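Protein CT_858 (Chlamydia trachomatis, PDB 3DPM) probably acts as a serine-type endopeptidase, the chlamydial protease also called CPAF, and binds a lactacystin-derived group in this structure. Local coordinates at residues 345-350 and 438-443; 358-363 and 445-450; 163-168 and 179-184. All coordinates share one frame; numbering follows the deposited sequence.

In the fold
From the N terminus, contact 3 is made and finished first: strand 165-171 turns back and pairs with strand 177-187, a hairpin in the PDZ region with 10 residues between the segments. The other two contacts follow much later, in the S41 peptidase region on the opposite side of the chain's centre. Contact 1 closes a loop of 87 residues and contact 2 one of 81, each about half helical. These loops cross, since the chain meets 345-350, then 358-363, and only afterwards 438-443 and 445-450. The two contacts touch, with centres about 12 Å apart: contact 1 sets helix 346-354, beside bound LAS, against the loop before strand 444-445, and contact 2 pairs that strand with strand 361-368.

Contact 1: 345-350 and 438-443; sequences SVLYLY and PLFGFE. With LAS (N-acetyl-S-({(2R,3S,4R)-3-hydroxy-2-[(1S)-1-hydroxy-2-methylpropyl]-4-methyl-5-oxopyrrolidin-2-yl}carbonyl)cysteine), chain C.
Tyr350 of helix 346-354 meets Phe442 at the end of a tight turn. With chi1 at -69°, its CG lies beside the backbone N, and from CB the ring reaches across to the loop. CD2 comes first, 3.3 Å from Phe442 CD2, a tight approach. CE2 follows at 3.5 Å from the same Phe442 atom and also nears Phe442 CB. The two rings meet rim to rim, their planes inclined at 34°, with neither lying over the other. At the tip, Tyr350 OH is 3.0 Å from a water that donates to both Leu439 O and Phe442 O, so a single solvent molecule joins the end of the ring to two loop carbonyls. Leu439 O also accepts the N-H of Phe442 (N to O, 3.0 Å), closing a type I' beta turn whose central residues, Phe440 and Gly441, both have positive phi.

One helical turn back, Leu347 packs over Phe440. Its CD2 methyl sits 4.1 Å above the centroid of the Phe440 ring, 9° off the normal, a CH-pi contact over the face, and it also touches Phe442 CE2. Val346 splits its two methyls. CG1 packs on Leu439 CD1, crossing it at about a right angle, whereas CG2 approaches the isopropyl group of LAS, 3.1 Å from C16. LAS is hydrogen-bonded to Gly344 O.

Ser345 N-caps the helix through a weak bond from Tyr348 N. Beyond the contact, helix 409-428 covers the loop aromatics through Leu415 on Phe440 and Val411 on Phe442, while Cys468 of helix 468-478 packs against Val346. Strand 361-368 contributes Leu363, which touches both Tyr350 and Phe442.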
# COMPACT_ATOMS: atom_id res chain seq x y z
N SER A 345 -2.90 8.69 15.09
CA SER A 345 -2.22 7.56 15.71
C SER A 345 -2.62 7.26 17.16
O SER A 345 -2.41 8.07 18.06
CB SER A 345 -0.71 7.75 15.64
OG SER A 345 -0.07 6.83 16.51
N VAL A 346 -3.15 6.06 17.36
CA VAL A 346 -3.59 5.58 18.67
C VAL A 346 -2.47 5.55 19.73
O VAL A 346 -2.66 6.00 20.86
CB VAL A 346 -4.17 4.15 18.57
CG1 VAL A 346 -4.78 3.73 19.88
CG2 VAL A 346 -5.21 4.09 17.47
N LEU A 347 -1.32 5.02 19.35
CA LEU A 347 -0.20 4.94 20.28
C LEU A 347 0.20 6.31 20.79
O LEU A 347 0.44 6.50 21.98
CB LEU A 347 0.98 4.25 19.60
CG LEU A 347 0.72 2.75 19.40
CD1 LEU A 347 1.83 2.15 18.57
CD2 LEU A 347 0.62 2.06 20.77
N TYR A 348 0.26 7.27 19.87
CA TYR A 348 0.60 8.65 20.20
C TYR A 348 -0.45 9.19 21.17
O TYR A 348 -0.14 9.96 22.08
CB TYR A 348 0.62 9.47 18.90
CG TYR A 348 0.87 10.94 19.08
CD1 TYR A 348 2.08 11.41 19.60
CD2 TYR A 348 -0.10 11.88 18.73
CE1 TYR A 348 2.33 12.78 19.75
CE2 TYR A 348 0.13 13.25 18.88
CZ TYR A 348 1.34 13.69 19.40
OH TYR A 348 1.57 15.04 19.58
N LEU A 349 -1.70 8.78 20.98
CA LEU A 349 -2.78 9.22 21.86
C LEU A 349 -2.55 8.64 23.27
O LEU A 349 -2.76 9.33 24.27
CB LEU A 349 -4.13 8.77 21.31
CG LEU A 349 -5.44 9.15 22.02
CD1 LEU A 349 -5.93 7.99 22.83
CD2 LEU A 349 -5.25 10.39 22.88
N TYR A 350 -2.13 7.38 23.34
CA TYR A 350 -1.86 6.78 24.65
C TYR A 350 -0.66 7.47 25.30
O TYR A 350 -0.59 7.62 26.53
CB TYR A 350 -1.57 5.28 24.51
CG TYR A 350 -2.78 4.46 24.09
CD1 TYR A 350 -4.04 5.04 23.95
CD2 TYR A 350 -2.65 3.09 23.84
CE1 TYR A 350 -5.14 4.30 23.57
CE2 TYR A 350 -3.76 2.33 23.46
CZ TYR A 350 -5.00 2.94 23.32
OH TYR A 350 -6.10 2.21 22.93
N PRO A 438 -9.18 -5.02 23.48
CA PRO A 438 -8.46 -3.75 23.48
C PRO A 438 -7.39 -3.66 22.38
O PRO A 438 -6.70 -4.63 22.10
CB PRO A 438 -7.85 -3.72 24.88
CG PRO A 438 -7.49 -5.15 25.10
CD PRO A 438 -8.71 -5.90 24.58
N LEU A 439 -7.27 -2.48 21.76
CA LEU A 439 -6.26 -2.29 20.71
C LEU A 439 -4.89 -2.58 21.32
O LEU A 439 -4.59 -2.14 22.43
CB LEU A 439 -6.31 -0.86 20.18
CG LEU A 439 -7.62 -0.46 19.50
CD1 LEU A 439 -7.58 1.00 19.06
CD2 LEU A 439 -7.85 -1.37 18.30
N PHE A 440 -4.07 -3.33 20.60
CA PHE A 440 -2.74 -3.70 21.05
C PHE A 440 -2.79 -4.49 22.36
O PHE A 440 -1.75 -4.81 22.94
CB PHE A 440 -1.86 -2.46 21.24
CG PHE A 440 -1.71 -1.62 20.00
CD1 PHE A 440 -2.54 -0.53 19.77
CD2 PHE A 440 -0.75 -1.93 19.04
CE1 PHE A 440 -2.43 0.23 18.61
CE2 PHE A 440 -0.63 -1.18 17.87
CZ PHE A 440 -1.48 -0.09 17.66
N GLY A 441 -3.99 -4.82 22.82
CA GLY A 441 -4.13 -5.57 24.06
C GLY A 441 -4.01 -4.69 25.29
O GLY A 441 -4.12 -5.17 26.42
N PHE A 442 -3.78 -3.39 25.07
CA PHE A 442 -3.64 -2.43 26.17
C PHE A 442 -4.92 -2.30 26.99
O PHE A 442 -5.86 -1.60 26.61
CB PHE A 442 -3.27 -1.05 25.62
CG PHE A 442 -1.84 -0.94 25.15
CD1 PHE A 442 -1.09 -2.07 24.85
CD2 PHE A 442 -1.26 0.31 24.96
CE1 PHE A 442 0.21 -1.96 24.36
CE2 PHE A 442 0.04 0.43 24.47
CZ PHE A 442 0.77 -0.71 24.17
N GLU A 443 -4.95 -2.99 28.13
CA GLU A 443 -6.11 -2.95 29.02
C GLU A 443 -6.30 -1.55 29.61
O GLU A 443 -7.41 -1.02 29.64
CB GLU A 443 -5.92 -3.94 30.18
CG GLU A 443 -6.07 -5.41 29.80
CD GLU A 443 -7.51 -5.76 29.41
OE1 GLU A 443 -8.43 -5.46 30.21
OE2 GLU A 443 -7.70 -6.35 28.32
C18 LAS C . -8.48 7.78 13.98
O19 LAS C . -7.64 8.66 14.24
C9 LAS C . -8.07 6.60 13.09
C10 LAS C . -8.46 5.27 13.75
C11 LAS C . -7.76 4.82 15.03
C16 LAS C . -6.94 5.95 15.65
C12 LAS C . -8.86 4.37 15.98
O17 LAS C . -8.19 4.25 12.78
N8 LAS C . -6.63 6.75 12.68
C6 LAS C . -6.58 6.54 11.36
O7 LAS C . -5.55 6.51 10.69
C5 LAS C . -7.97 6.23 10.77
C20 LAS C . -8.12 6.96 9.43
C3 LAS C . -8.89 6.85 11.82
O2 LAS C . -8.87 8.26 11.54
O HOH W 1 -6.10 -0.59 24.06

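Contact 2: 358-363 and 445-450; sequences DRPLEL and IHPHPR
Leu361 and Ile445 form an antiparallel hydrogen-bonded pair, joined in both directions, with Leu361 N 3.0 Å from Ile445 O and Ile445 N 2.7 Å from Leu361 O. Ile445 O receives a further approach from Pro360 CA, a CA-H...O contact of 3.1 Å. The Leu361-Ile445 pair is the one bridge between the two segments. On the Pro360 side the chains continue close together through prolines, which have no N-H to give.

The side chains of Leu361 and Ile445 leave the bridge on the same face of the sheet, where their CB atoms are 4.1 Å apart. Two residues further on the same strand, Leu363 crosses Ile445 at about a right angle. Both methyls of Leu363 lie against CG1 and CD1 of Ile445: CD2 is 3.5 Å from Ile445 CG1, and CD1 is 3.6 Å from Ile445 CD1. Ile445 presents this branch because CG1 stands beside the backbone N (chi1 -68°), whereas CG2 takes the position anti to it. Ile445 is buried and gives up more surface than any other residue of the two segments. Pro447 packs against the backbone of 358-360, its CD 3.9 Å from Pro360 N and its CB and CG near Asp358.

Around the bridge, helix 346-354 covers the apolar face, with Tyr350 and Ser354 against Ile445. Asn479, just after helix 468-478, receives the Glu362 N-H on its OD1 and an Arg359 NH2 bond on its carbonyl. The bridge adds the short strand 444-445 to strand 361-368, which also pairs with strand 507-518.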
# COMPACT_ATOMS: atom_id res chain seq x y z
N ASP A 358 -1.46 10.21 37.07
CA ASP A 358 -0.51 9.55 37.95
C ASP A 358 -1.10 8.24 38.42
O ASP A 358 -0.52 7.54 39.25
CB ASP A 358 -0.12 10.44 39.14
CG ASP A 358 -1.31 10.98 39.89
OD1 ASP A 358 -2.25 10.21 40.17
OD2 ASP A 358 -1.29 12.19 40.21
N ARG A 359 -2.27 7.91 37.88
CA ARG A 359 -2.97 6.66 38.19
C ARG A 359 -3.37 6.05 36.85
O ARG A 359 -3.60 6.77 35.87
CB ARG A 359 -4.21 6.92 39.05
CG ARG A 359 -5.30 7.75 38.38
CD ARG A 359 -6.30 8.29 39.41
NE ARG A 359 -7.21 9.29 38.85
CZ ARG A 359 -8.36 9.02 38.25
NH1 ARG A 359 -8.77 7.76 38.14
NH2 ARG A 359 -9.12 10.00 37.78
N PRO A 360 -3.45 4.72 36.77
CA PRO A 360 -3.84 4.07 35.51
C PRO A 360 -5.27 4.40 35.04
O PRO A 360 -6.16 4.66 35.84
CB PRO A 360 -3.63 2.59 35.81
CG PRO A 360 -3.86 2.50 37.30
CD PRO A 360 -3.14 3.72 37.81
N LEU A 361 -5.47 4.37 33.73
CA LEU A 361 -6.77 4.66 33.14
C LEU A 361 -7.29 3.46 32.34
O LEU A 361 -6.54 2.84 31.59
CB LEU A 361 -6.67 5.86 32.20
CG LEU A 361 -5.93 7.12 32.68
CD1 LEU A 361 -5.72 8.05 31.49
CD2 LEU A 361 -6.72 7.82 33.77
N GLU A 362 -8.57 3.13 32.51
CA GLU A 362 -9.21 2.03 31.79
C GLU A 362 -9.37 2.42 30.33
O GLU A 362 -9.68 3.58 30.03
CB GLU A 362 -10.59 1.74 32.36
CG GLU A 362 -10.61 1.14 33.75
CD GLU A 362 -10.28 -0.33 33.73
OE1 GLU A 362 -10.95 -1.08 32.97
OE2 GLU A 362 -9.37 -0.75 34.48
N LEU A 363 -9.18 1.48 29.42
CA LEU A 363 -9.33 1.77 28.00
C LEU A 363 -10.54 1.08 27.35
O LEU A 363 -10.97 0.00 27.76
CB LEU A 363 -8.05 1.39 27.24
CG LEU A 363 -6.83 2.29 27.54
CD1 LEU A 363 -5.57 1.72 26.90
CD2 LEU A 363 -7.12 3.68 27.01
N ILE A 445 -4.10 2.49 30.48
CA ILE A 445 -3.00 3.41 30.23
C ILE A 445 -2.19 3.50 31.53
O ILE A 445 -2.74 3.81 32.58
CB ILE A 445 -3.49 4.84 29.89
CG1 ILE A 445 -4.20 4.85 28.53
CG2 ILE A 445 -2.31 5.80 29.86
CD1 ILE A 445 -3.29 4.51 27.36
N HIS A 446 -0.89 3.22 31.45
CA HIS A 446 -0.04 3.31 32.62
C HIS A 446 0.65 4.66 32.59
O HIS A 446 1.12 5.10 31.53
CB HIS A 446 0.98 2.17 32.62
CG HIS A 446 0.36 0.82 32.76
ND1 HIS A 446 -0.26 0.40 33.91
CD2 HIS A 446 0.22 -0.19 31.87
CE1 HIS A 446 -0.76 -0.81 33.73
NE2 HIS A 446 -0.49 -1.19 32.50
N PRO A 447 0.69 5.35 33.74
CA PRO A 447 1.32 6.67 33.82
C PRO A 447 2.77 6.71 33.37
O PRO A 447 3.57 5.85 33.73
CB PRO A 447 1.13 7.06 35.29
CG PRO A 447 0.86 5.75 36.00
CD PRO A 447 0.04 5.00 35.01
N HIS A 448 3.09 7.72 32.56
CA HIS A 448 4.44 7.91 32.05
C HIS A 448 5.39 7.91 33.24
O HIS A 448 5.11 8.49 34.28
CB HIS A 448 4.51 9.23 31.28
CG HIS A 448 5.79 9.42 30.51
ND1 HIS A 448 6.94 9.91 31.09
CD2 HIS A 448 6.11 9.15 29.22
CE1 HIS A 448 7.91 9.94 30.20
NE2 HIS A 448 7.43 9.48 29.05
N PRO A 449 6.54 7.23 33.11
CA PRO A 449 7.49 7.19 34.22
C PRO A 449 8.14 8.51 34.65
O PRO A 449 8.29 8.76 35.84
CB PRO A 449 8.51 6.15 33.76
CG PRO A 449 8.50 6.30 32.27
CD PRO A 449 7.03 6.44 31.96
N ARG A 450 8.51 9.35 33.69
CA ARG A 450 9.17 10.61 34.02
C ARG A 450 8.25 11.80 34.29
O ARG A 450 8.44 12.52 35.27
CB ARG A 450 10.18 10.98 32.92
CG ARG A 450 11.09 9.82 32.51
CD ARG A 450 12.09 10.19 31.42
NE ARG A 450 12.72 9.01 30.84
CZ ARG A 450 13.88 9.01 30.19
NH1 ARG A 450 14.55 10.15 30.03
NH2 ARG A 450 14.38 7.88 29.71

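Contact 3: 163-168 and 179-184; sequences SGRTTL and EVRVKW
Thr166 and Val182 face each other in the middle of a beta hairpin, formed by strands 165-171 and 177-187 of the PDZ region. Thr166 N is 2.8 Å from Val182 O, and Val182 N returns a bond of 2.9 Å to Thr166 O. Leu168 and Val180 repeat this two-way bonding, while Arg165 with Lys183 and Thr167 with Arg181 are the non-hydrogen-bonded pairs between and beside them. The strand directions make an angle of 145°, well short of exact antiparallelism, so the hairpin is markedly twisted.

On the face bearing Thr166, Leu168, Val180 and Val182, two methyls are pressed together: Thr166 CG2 and Val182 CG2 lie 3.2 Å apart, the side chains running alongside one another. With OG1 anti to the backbone N (chi1 -179°), CG2 of Thr166 is left in the crowded position between N and the carbonyl carbon, and Val182 CG2 is placed likewise. Thr166 CG2 also comes within 3.8 Å of Trp184 NE1. On the opposite face, Arg165 and Arg181 cross at about a right angle, and Arg181 CG meets the guanidinium edge of Arg165. Within its own strand, Arg181 NH1 makes a salt bridge of 3.3 Å to Glu179 OE1, approaching on the anti side of the carboxylate.

The next shell covers the Thr166 face. Strand 83-92 supplies Leu86 against Thr166 and Trp184, and Tyr88 against Val182, while Asp120 holds Thr166 OG1 by a weak bond. Phe151 lies against Leu168.

At the open end of the hairpin, Trp184 N donates to Gly164 O almost linearly (174° at the hydrogen). A water then takes the N-H of Gly164 and donates to Trp184 O, the latter at 2.7 Å.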
# COMPACT_ATOMS: atom_id res chain seq x y z
N SER A 163 -19.77 25.66 -11.04
CA SER A 163 -18.85 26.60 -11.66
C SER A 163 -19.58 27.87 -12.03
O SER A 163 -20.81 27.96 -11.90
CB SER A 163 -18.18 25.97 -12.90
OG SER A 163 -19.15 25.50 -13.81
N GLY A 164 -18.84 28.86 -12.49
CA GLY A 164 -19.45 30.12 -12.86
C GLY A 164 -19.71 30.99 -11.65
O GLY A 164 -19.20 30.74 -10.56
N ARG A 165 -20.51 32.03 -11.84
CA ARG A 165 -20.83 32.94 -10.76
C ARG A 165 -21.96 32.41 -9.88
O ARG A 165 -22.71 31.54 -10.30
CB ARG A 165 -21.21 34.31 -11.32
CG ARG A 165 -20.02 35.17 -11.72
CD ARG A 165 -20.44 36.59 -12.03
NE ARG A 165 -20.89 36.74 -13.41
CZ ARG A 165 -22.04 37.30 -13.78
NH1 ARG A 165 -22.88 37.76 -12.86
NH2 ARG A 165 -22.35 37.40 -15.07
N THR A 166 -22.05 32.93 -8.66
CA THR A 166 -23.12 32.54 -7.75
C THR A 166 -23.41 33.73 -6.86
O THR A 166 -22.63 34.67 -6.83
CB THR A 166 -22.75 31.29 -6.90
OG1 THR A 166 -23.86 30.96 -6.05
CG2 THR A 166 -21.52 31.55 -6.05
N THR A 167 -24.52 33.71 -6.15
CA THR A 167 -24.88 34.83 -5.29
C THR A 167 -24.95 34.49 -3.82
O THR A 167 -25.69 33.60 -3.42
CB THR A 167 -26.24 35.43 -5.69
OG1 THR A 167 -26.19 35.86 -7.06
CG2 THR A 167 -26.57 36.63 -4.82
N LEU A 168 -24.16 35.19 -3.02
CA LEU A 168 -24.20 34.99 -1.58
C LEU A 168 -24.97 36.20 -1.01
O LEU A 168 -24.60 37.35 -1.26
CB LEU A 168 -22.79 34.95 -0.98
CG LEU A 168 -21.84 33.83 -1.44
CD1 LEU A 168 -20.47 34.03 -0.81
CD2 LEU A 168 -22.43 32.47 -1.09
N GLU A 179 -26.58 41.43 -1.79
CA GLU A 179 -26.43 40.23 -2.60
C GLU A 179 -25.07 40.38 -3.25
O GLU A 179 -24.84 41.34 -3.99
CB GLU A 179 -27.50 40.16 -3.68
CG GLU A 179 -28.81 39.54 -3.22
CD GLU A 179 -29.92 39.64 -4.26
OE1 GLU A 179 -29.69 39.27 -5.44
OE2 GLU A 179 -31.04 40.09 -3.90
N VAL A 180 -24.16 39.45 -2.97
CA VAL A 180 -22.82 39.55 -3.53
C VAL A 180 -22.56 38.51 -4.59
O VAL A 180 -22.66 37.32 -4.34
CB VAL A 180 -21.76 39.41 -2.42
CG1 VAL A 180 -20.37 39.51 -3.01
CG2 VAL A 180 -21.97 40.50 -1.38
N ARG A 181 -22.23 38.96 -5.80
CA ARG A 181 -21.94 38.02 -6.87
C ARG A 181 -20.48 37.58 -6.72
O ARG A 181 -19.60 38.41 -6.54
CB ARG A 181 -22.17 38.67 -8.24
CG ARG A 181 -23.35 38.10 -9.02
CD ARG A 181 -24.68 38.54 -8.44
NE ARG A 181 -25.81 37.77 -8.95
CZ ARG A 181 -27.09 37.98 -8.62
NH1 ARG A 181 -27.40 38.96 -7.77
NH2 ARG A 181 -28.04 37.21 -9.12
N VAL A 182 -20.24 36.28 -6.75
CA VAL A 182 -18.89 35.75 -6.63
C VAL A 182 -18.67 34.71 -7.72
O VAL A 182 -19.60 34.33 -8.42
CB VAL A 182 -18.63 35.09 -5.26
CG1 VAL A 182 -18.78 36.12 -4.15
CG2 VAL A 182 -19.58 33.94 -5.04
N LYS A 183 -17.43 34.25 -7.85
CA LYS A 183 -17.11 33.27 -8.87
C LYS A 183 -16.36 32.09 -8.28
O LYS A 183 -15.46 32.27 -7.47
CB LYS A 183 -16.26 33.91 -9.96
CG LYS A 183 -16.28 33.15 -11.27
CD LYS A 183 -15.67 33.99 -12.37
CE LYS A 183 -16.05 33.48 -13.75
NZ LYS A 183 -15.56 34.41 -14.80
N TRP A 184 -16.75 30.89 -8.67
CA TRP A 184 -16.09 29.70 -8.15
C TRP A 184 -14.68 29.55 -8.71
O TRP A 184 -14.47 29.70 -9.92
CB TRP A 184 -16.87 28.44 -8.51
CG TRP A 184 -18.12 28.21 -7.75
CD1 TRP A 184 -19.40 28.52 -8.14
CD2 TRP A 184 -18.24 27.59 -6.46
NE1 TRP A 184 -20.30 28.13 -7.18
CE2 TRP A 184 -19.61 27.55 -6.14
CE3 TRP A 184 -17.31 27.05 -5.56
CZ2 TRP A 184 -20.08 27.00 -4.94
CZ3 TRP A 184 -17.78 26.50 -4.37
CH2 TRP A 184 -19.15 26.48 -4.07
O HOH W 2 -15.90 29.14 -12.14